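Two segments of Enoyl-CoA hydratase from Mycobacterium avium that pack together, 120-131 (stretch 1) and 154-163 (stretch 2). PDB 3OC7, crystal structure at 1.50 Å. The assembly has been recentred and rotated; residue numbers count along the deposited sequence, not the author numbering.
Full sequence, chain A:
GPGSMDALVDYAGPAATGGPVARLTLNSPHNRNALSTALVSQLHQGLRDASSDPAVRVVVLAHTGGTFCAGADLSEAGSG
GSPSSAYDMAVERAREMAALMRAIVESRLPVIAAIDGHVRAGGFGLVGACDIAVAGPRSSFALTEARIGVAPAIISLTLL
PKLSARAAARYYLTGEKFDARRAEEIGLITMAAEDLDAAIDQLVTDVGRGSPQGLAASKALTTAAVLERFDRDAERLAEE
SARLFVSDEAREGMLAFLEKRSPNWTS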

ATOM      1  N   ARG A 120      16.763 -16.483   0.714  1.00 12.71           N
ATOM      2  CA  ARG A 120      15.966 -17.235   1.715  1.00 13.62           C
ATOM      3  C   ARG A 120      16.143 -16.626   3.128  1.00 13.23           C
ATOM      4  O   ARG A 120      17.168 -16.005   3.423  1.00 13.35           O
ATOM      5  N   ALA A 121      15.142 -16.842   4.000  1.00 14.48           N
ATOM      6  CA  ALA A 121      15.204 -16.498   5.443  1.00 15.26           C
ATOM      7  C   ALA A 121      15.693 -15.069   5.736  1.00 14.97           C
ATOM      8  O   ALA A 121      15.156 -14.121   5.159  1.00 15.56           O
ATOM      9  N   GLY A 122      16.703 -14.904   6.597  1.00 15.41           N
ATOM     10  CA  GLY A 122      17.260 -13.596   6.926  1.00 15.10           C
ATOM     11  C   GLY A 122      17.692 -12.753   5.732  1.00 14.96           C
ATOM     12  O   GLY A 122      17.758 -11.532   5.830  1.00 15.22           O
ATOM     13  N   GLY A 123      18.055 -13.405   4.621  1.00 14.41           N
ATOM     14  CA  GLY A 123      18.356 -12.672   3.380  1.00 14.08           C
ATOM     15  C   GLY A 123      17.268 -11.694   2.936  1.00 12.76           C
ATOM     16  O   GLY A 123      17.578 -10.622   2.407  1.00 12.13           O
ATOM     17  N   PHE A 124      15.996 -12.047   3.172  1.00 12.67           N
ATOM     18  CA  PHE A 124      14.843 -11.176   2.850  1.00 12.08           C
ATOM     19  C   PHE A 124      14.936  -9.838   3.599  1.00 11.76           C
ATOM     20  O   PHE A 124      14.531  -8.790   3.076  1.00 11.65           O
ATOM     21  N   GLY A 125      15.446  -9.878   4.833  1.00 11.74           N
ATOM     22  CA  GLY A 125      15.569  -8.662   5.658  1.00 11.46           C
ATOM     23  C   GLY A 125      16.560  -7.646   5.097  1.00 11.12           C
ATOM     24  O   GLY A 125      16.296  -6.441   5.164  1.00 11.57           O
ATOM     25  N   LEU A 126      17.678  -8.126   4.532  1.00 11.40           N
ATOM     26  CA  LEU A 126      18.618  -7.253   3.791  1.00 11.68           C
ATOM     27  C   LEU A 126      17.976  -6.606   2.562  1.00 10.74           C
ATOM     28  O   LEU A 126      18.097  -5.376   2.367  1.00 11.21           O
ATOM     29  N   VAL A 127      17.287  -7.422   1.743  1.00  9.82           N
ATOM     30  CA  VAL A 127      16.578  -6.907   0.556  1.00  9.85           C
ATOM     31  C   VAL A 127      15.545  -5.829   0.969  1.00  9.57           C
ATOM     32  O   VAL A 127      15.461  -4.757   0.335  1.00  9.71           O
ATOM     33  N   GLY A 128      14.737  -6.125   1.993  1.00  8.52           N
ATOM     34  CA  GLY A 128      13.752  -5.151   2.509  1.00  8.81           C
ATOM     35  C   GLY A 128      14.326  -3.833   3.031  1.00  8.53           C
ATOM     36  O   GLY A 128      13.740  -2.755   2.789  1.00  8.81           O
ATOM     37  N   ALA A 129      15.501  -3.891   3.677  1.00  8.97           N
ATOM     38  CA  ALA A 129      16.141  -2.684   4.267  1.00  8.75           C
ATOM     39  C   ALA A 129      16.704  -1.708   3.222  1.00  8.97           C
ATOM     40  O   ALA A 129      16.752  -0.492   3.472  1.00  8.96           O
ATOM     41  N   CYS A 130      17.163  -2.229   2.074  1.00  8.06           N
ATOM     42  CA  CYS A 130      17.715  -1.357   1.001  1.00  8.24           C
ATOM     43  C   CYS A 130      16.645  -0.363   0.462  1.00  8.43           C
ATOM     44  O   CYS A 130      15.451  -0.690   0.393  1.00  8.54           O
ATOM     45  N   ASP A 131      17.079   0.836   0.050  1.00  8.10           N
ATOM     46  CA  ASP A 131      16.148   1.832  -0.517  1.00  8.58           C
ATOM     47  C   ASP A 131      15.613   1.442  -1.919  1.00  8.28           C
ATOM     48  O   ASP A 131      14.425   1.677  -2.233  1.00  8.68           O
ATOM     49  N   ILE A 154      11.414 -11.368  12.749  1.00 11.89           N
ATOM     50  CA  ILE A 154      12.331 -10.220  12.647  1.00 12.67           C
ATOM     51  C   ILE A 154      12.305  -9.532  11.270  1.00 11.69           C
ATOM     52  O   ILE A 154      12.337  -8.278  11.199  1.00 11.69           O
ATOM     53  N   ILE A 155      12.232 -10.318  10.190  1.00 11.26           N
ATOM     54  CA  ILE A 155      12.263  -9.722   8.840  1.00 10.97           C
ATOM     55  C   ILE A 155      10.988  -8.908   8.487  1.00 10.09           C
ATOM     56  O   ILE A 155      11.007  -8.095   7.547  1.00  9.91           O
ATOM     57  N   SER A 156       9.906  -9.122   9.253  1.00  9.99           N
ATOM     58  CA  SER A 156       8.658  -8.333   9.140  1.00  9.31           C
ATOM     59  C   SER A 156       8.870  -6.812   9.318  1.00  9.75           C
ATOM     60  O   SER A 156       8.099  -6.001   8.774  1.00  9.10           O
ATOM     61  N   LEU A 157       9.919  -6.434  10.059  1.00  9.47           N
ATOM     62  CA  LEU A 157      10.276  -5.017  10.286  1.00  9.63           C
ATOM     63  C   LEU A 157      10.487  -4.197   8.981  1.00  8.27           C
ATOM     64  O   LEU A 157      10.138  -3.011   8.929  1.00 10.00           O
ATOM     65  N   THR A 158      11.057  -4.853   7.956  1.00  8.59           N
ATOM     66  CA  THR A 158      11.235  -4.227   6.618  1.00  9.14           C
ATOM     67  C   THR A 158      10.316  -4.780   5.503  1.00  9.91           C
ATOM     68  O   THR A 158      10.079  -4.060   4.518  1.00 10.53           O
ATOM     69  N   LEU A 159       9.799  -6.012   5.639  1.00  9.91           N
ATOM     70  CA  LEU A 159       8.846  -6.565   4.644  1.00 10.43           C
ATOM     71  C   LEU A 159       7.426  -5.987   4.723  1.00 10.03           C
ATOM     72  O   LEU A 159       6.816  -5.658   3.679  1.00 10.63           O
ATOM     73  N   LEU A 160       6.877  -5.860   5.931  1.00  8.82           N
ATOM     74  CA  LEU A 160       5.471  -5.409   6.043  1.00  9.76           C
ATOM     75  C   LEU A 160       5.196  -3.948   5.599  1.00  9.77           C
ATOM     76  O   LEU A 160       4.108  -3.685   5.060  1.00 10.70           O
ATOM     77  N   PRO A 161       6.159  -3.015   5.779  1.00  9.35           N
ATOM     78  CA  PRO A 161       5.957  -1.654   5.202  1.00  9.68           C
ATOM     79  C   PRO A 161       6.020  -1.581   3.655  1.00  9.53           C
ATOM     80  O   PRO A 161       5.545  -0.598   3.088  1.00 11.89           O
ATOM     81  N   LYS A 162       6.590  -2.593   2.976  1.00  9.10           N
ATOM     82  CA  LYS A 162       6.859  -2.508   1.516  1.00  9.30           C
ATOM     83  C   LYS A 162       6.058  -3.477   0.596  1.00  8.61           C
ATOM     84  O   LYS A 162       5.813  -3.169  -0.590  1.00  9.69           O
ATOM     85  N   LEU A 163       5.659  -4.642   1.108  1.00  8.85           N
ATOM     86  CA  LEU A 163       4.872  -5.631   0.322  1.00  9.77           C
ATOM     87  C   LEU A 163       3.398  -5.232   0.320  1.00  9.88           C
ATOM     88  O   LEU A 163       2.900  -4.710   1.328  1.00 10.38           O
TER

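Glycines let the two backbones come unusually close: the CA atoms of Gly-125 and Ile-155 lie 4.7 Å apart, and those of Gly-128 and Thr-158 4.9 Å. At Gly-128 a CB would point toward the other stretch and fall 2.4 Å from Thr-158 OG1, a clash, so the position Thr-158 occupies depends on the missing side chain. At Gly-125 a CB would point sideways and sit a tight 3.2 Å from Ile-155 CG2. The 413 Å² buried between the stretches therefore joins side chains of stretch 2 largely to bare helix backbone in stretch 1.

Ile-155 gives up the most area of any residue here. Its CA-to-CB bond points toward stretch 1. With chi1 p and chi2 t, Ile-155 CG2 rests against the glycines, 3.7 Å from Gly-125 N and 4.1 Å from Gly-122 CA, and Ile-155 CD1 lies 3.8 Å from Phe-124 CB and 3.7 Å from Ala-121 O. Phe-124, chi1 m, starts toward stretch 2, but its ring leads away, so the base of the side chain makes the closest contacts. Ile-155 CD1 and Leu-159 CD1 both approach the ring obliquely. Leu-159 (m, t) sets out sideways, yet its end comes nearer: its CD1 is 4.2 Å from Phe-124 CB, and its CD2 is 3.9 Å from Phe-124 O. Together these three side chains form an apolar cluster.

Thr-158, chi1 p, points toward the helix and fills the space over Gly-128, its CB 3.5 Å from Gly-128 C. Its OG1 donates a weak hydrogen bond to Gly-125 O at 3.3 Å. That same carbonyl accepts the helical bond from Ala-129 N, with 3.1 Å between Ala-129 N and Gly-125 O, so the hydroxyl adds a second donor to an oxygen already engaged within the helix. The methyl of Thr-158 meets Ala-129, CG2 to CB 4.0 Å, even though the CA-to-CB bond of Ala-129 points away overall. The backbone oxygen Thr-158 O is buried by the contact and finds no partner in the model.

Lys-162 closes the contact where the helix of stretch 1 ends. Its CA-to-CB bond points toward stretch 1, and chi1 m followed by three t torsions gives an extended chain that carries the ammonium group to the backbone carbonyls there. Lys-162 NZ donates to Gly-128 O at 2.8 Å and, more weakly, to Cys-130 O at 3.2 Å; Cys-130 is the first residue to leave helical phi/psi. A cationic donor suits this site, because carbonyls at the C-terminal end of a helix lack the amide partners of another turn. Water 1 extends the network, accepting from Lys-162 NZ at 3.0 Å and donating to Asp-131 O at 2.9 Å. Cys-130 thus meets the lysine directly through its backbone oxygen and Asp-131 through the water, while the CA-to-CB bonds of both point away.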

ATOM      1  CB  ARG A 120      16.339 -18.737   1.755  1.00 13.90           C
ATOM      2  CG  ARG A 120      16.258 -19.540   0.447  1.00 15.30           C
ATOM      3  CD  ARG A 120      14.804 -19.812   0.012  1.00 17.37           C
ATOM      4  NE  ARG A 120      14.717 -20.679  -1.165  1.00 18.36           N
ATOM      5  CZ  ARG A 120      14.842 -20.269  -2.427  1.00 18.61           C
ATOM      6  NH1 ARG A 120      15.065 -18.987  -2.705  1.00 17.86           N
ATOM      7  NH2 ARG A 120      14.763 -21.149  -3.416  1.00 20.29           N
ATOM      8  CB  ALA A 121      16.013 -17.561   6.240  1.00 16.06           C
ATOM      9  CB  PHE A 124      13.510 -11.847   3.222  1.00 12.62           C
ATOM     10  CG  PHE A 124      12.947 -12.790   2.180  1.00 12.69           C
ATOM     11  CD1 PHE A 124      13.267 -14.149   2.216  1.00 14.06           C
ATOM     12  CD2 PHE A 124      12.025 -12.351   1.232  1.00 13.98           C
ATOM     13  CE1 PHE A 124      12.707 -15.039   1.278  1.00 15.64           C
ATOM     14  CE2 PHE A 124      11.458 -13.230   0.274  1.00 14.35           C
ATOM     15  CZ  PHE A 124      11.823 -14.577   0.288  1.00 12.99           C
ATOM     16  CB  LEU A 126      19.897  -8.007   3.363  1.00 12.33           C
ATOM     17  CG  LEU A 126      20.856  -8.509   4.439  1.00 15.31           C
ATOM     18  CD1 LEU A 126      22.144  -9.068   3.799  1.00 16.79           C
ATOM     19  CD2 LEU A 126      21.172  -7.437   5.464  1.00 17.17           C
ATOM     20  CB  VAL A 127      15.909  -8.079  -0.274  1.00  9.87           C
ATOM     21  CG1 VAL A 127      15.081  -7.534  -1.447  1.00 10.84           C
ATOM     22  CG2 VAL A 127      16.972  -9.113  -0.772  1.00 12.18           C
ATOM     23  CB  ALA A 129      17.246  -3.083   5.284  1.00  9.74           C
ATOM     24  CB  CYS A 130      18.349  -2.202  -0.118  1.00  8.07           C
ATOM     25  SG  CYS A 130      19.884  -3.099   0.371  1.00 10.16           S
ATOM     26  CB  ASP A 131      16.828   3.215  -0.545  1.00  9.36           C
ATOM     27  CG  ASP A 131      17.350   3.611   0.809  1.00  8.71           C
ATOM     28  OD1 ASP A 131      16.520   3.978   1.668  1.00  8.69           O
ATOM     29  OD2 ASP A 131      18.583   3.524   1.024  1.00  9.40           O
ATOM     30  CB  ILE A 154      13.787 -10.605  13.025  1.00 13.32           C
ATOM     31  CG1 ILE A 154      13.892 -10.745  14.553  1.00 16.96           C
ATOM     32  CG2 ILE A 154      14.825  -9.589  12.401  1.00 15.37           C
ATOM     33  CD1 ILE A 154      13.924  -9.404  15.340  1.00 16.06           C
ATOM     34  CB  ILE A 155      12.626 -10.743   7.728  1.00 10.29           C
ATOM     35  CG1 ILE A 155      11.559 -11.830   7.579  1.00 12.46           C
ATOM     36  CG2 ILE A 155      14.025 -11.362   7.959  1.00 12.39           C
ATOM     37  CD1 ILE A 155      11.891 -12.877   6.516  1.00 13.62           C
ATOM     38  CB  SER A 156       7.561  -8.848  10.103  1.00  9.70           C
ATOM     39  OG  SER A 156       7.060 -10.138   9.735  1.00 10.19           O
ATOM     40  CB  LEU A 157      11.524  -4.896  11.190  1.00  9.72           C
ATOM     41  CG  LEU A 157      11.373  -5.305  12.659  1.00 10.53           C
ATOM     42  CD1 LEU A 157      12.751  -5.418  13.334  1.00 12.86           C
ATOM     43  CD2 LEU A 157      10.437  -4.351  13.410  1.00 11.75           C
ATOM     44  CB  THR A 158      12.732  -4.238   6.138  1.00  8.40           C
ATOM     45  OG1 THR A 158      13.208  -5.589   5.991  1.00  9.33           O
ATOM     46  CG2 THR A 158      13.644  -3.406   7.083  1.00 10.09           C
ATOM     47  CB  LEU A 159       8.774  -8.106   4.715  1.00 10.72           C
ATOM     48  CG  LEU A 159      10.030  -8.909   4.353  1.00 11.97           C
ATOM     49  CD1 LEU A 159       9.674 -10.390   4.318  1.00 13.68           C
ATOM     50  CD2 LEU A 159      10.644  -8.455   3.031  1.00 13.59           C
ATOM     51  CB  LEU A 160       4.845  -5.752   7.411  1.00 10.47           C
ATOM     52  CG  LEU A 160       4.769  -7.252   7.762  1.00 10.89           C
ATOM     53  CD1 LEU A 160       4.101  -7.426   9.131  1.00 15.66           C
ATOM     54  CD2 LEU A 160       4.060  -8.107   6.686  1.00 12.81           C
ATOM     55  CB  PRO A 161       7.090  -0.809   5.831  1.00  9.93           C
ATOM     56  CG  PRO A 161       7.589  -1.626   6.972  1.00 11.90           C
ATOM     57  CD  PRO A 161       7.328  -3.069   6.680  1.00  9.92           C
ATOM     58  CB  LYS A 162       8.383  -2.582   1.253  1.00  8.92           C
ATOM     59  CG  LYS A 162       9.212  -1.581   2.114  1.00 10.11           C
ATOM     60  CD  LYS A 162      10.691  -1.441   1.670  1.00 10.03           C
ATOM     61  CE  LYS A 162      11.455  -0.535   2.665  1.00  9.79           C
ATOM     62  NZ  LYS A 162      12.835  -0.153   2.218  1.00 10.79           N
ATOM     63  CB  LEU A 163       4.970  -7.022   0.969  1.00 10.55           C
ATOM     64  CG  LEU A 163       6.276  -7.802   0.976  1.00 15.14           C
ATOM     65  CD1 LEU A 163       6.139  -9.096   1.776  1.00 16.99           C
ATOM     66  CD2 LEU A 163       6.648  -8.119  -0.431  1.00 16.61           C
TER
HETATM   67  O   HOH W   1      12.257   1.061  -0.456  1.00  8.22           O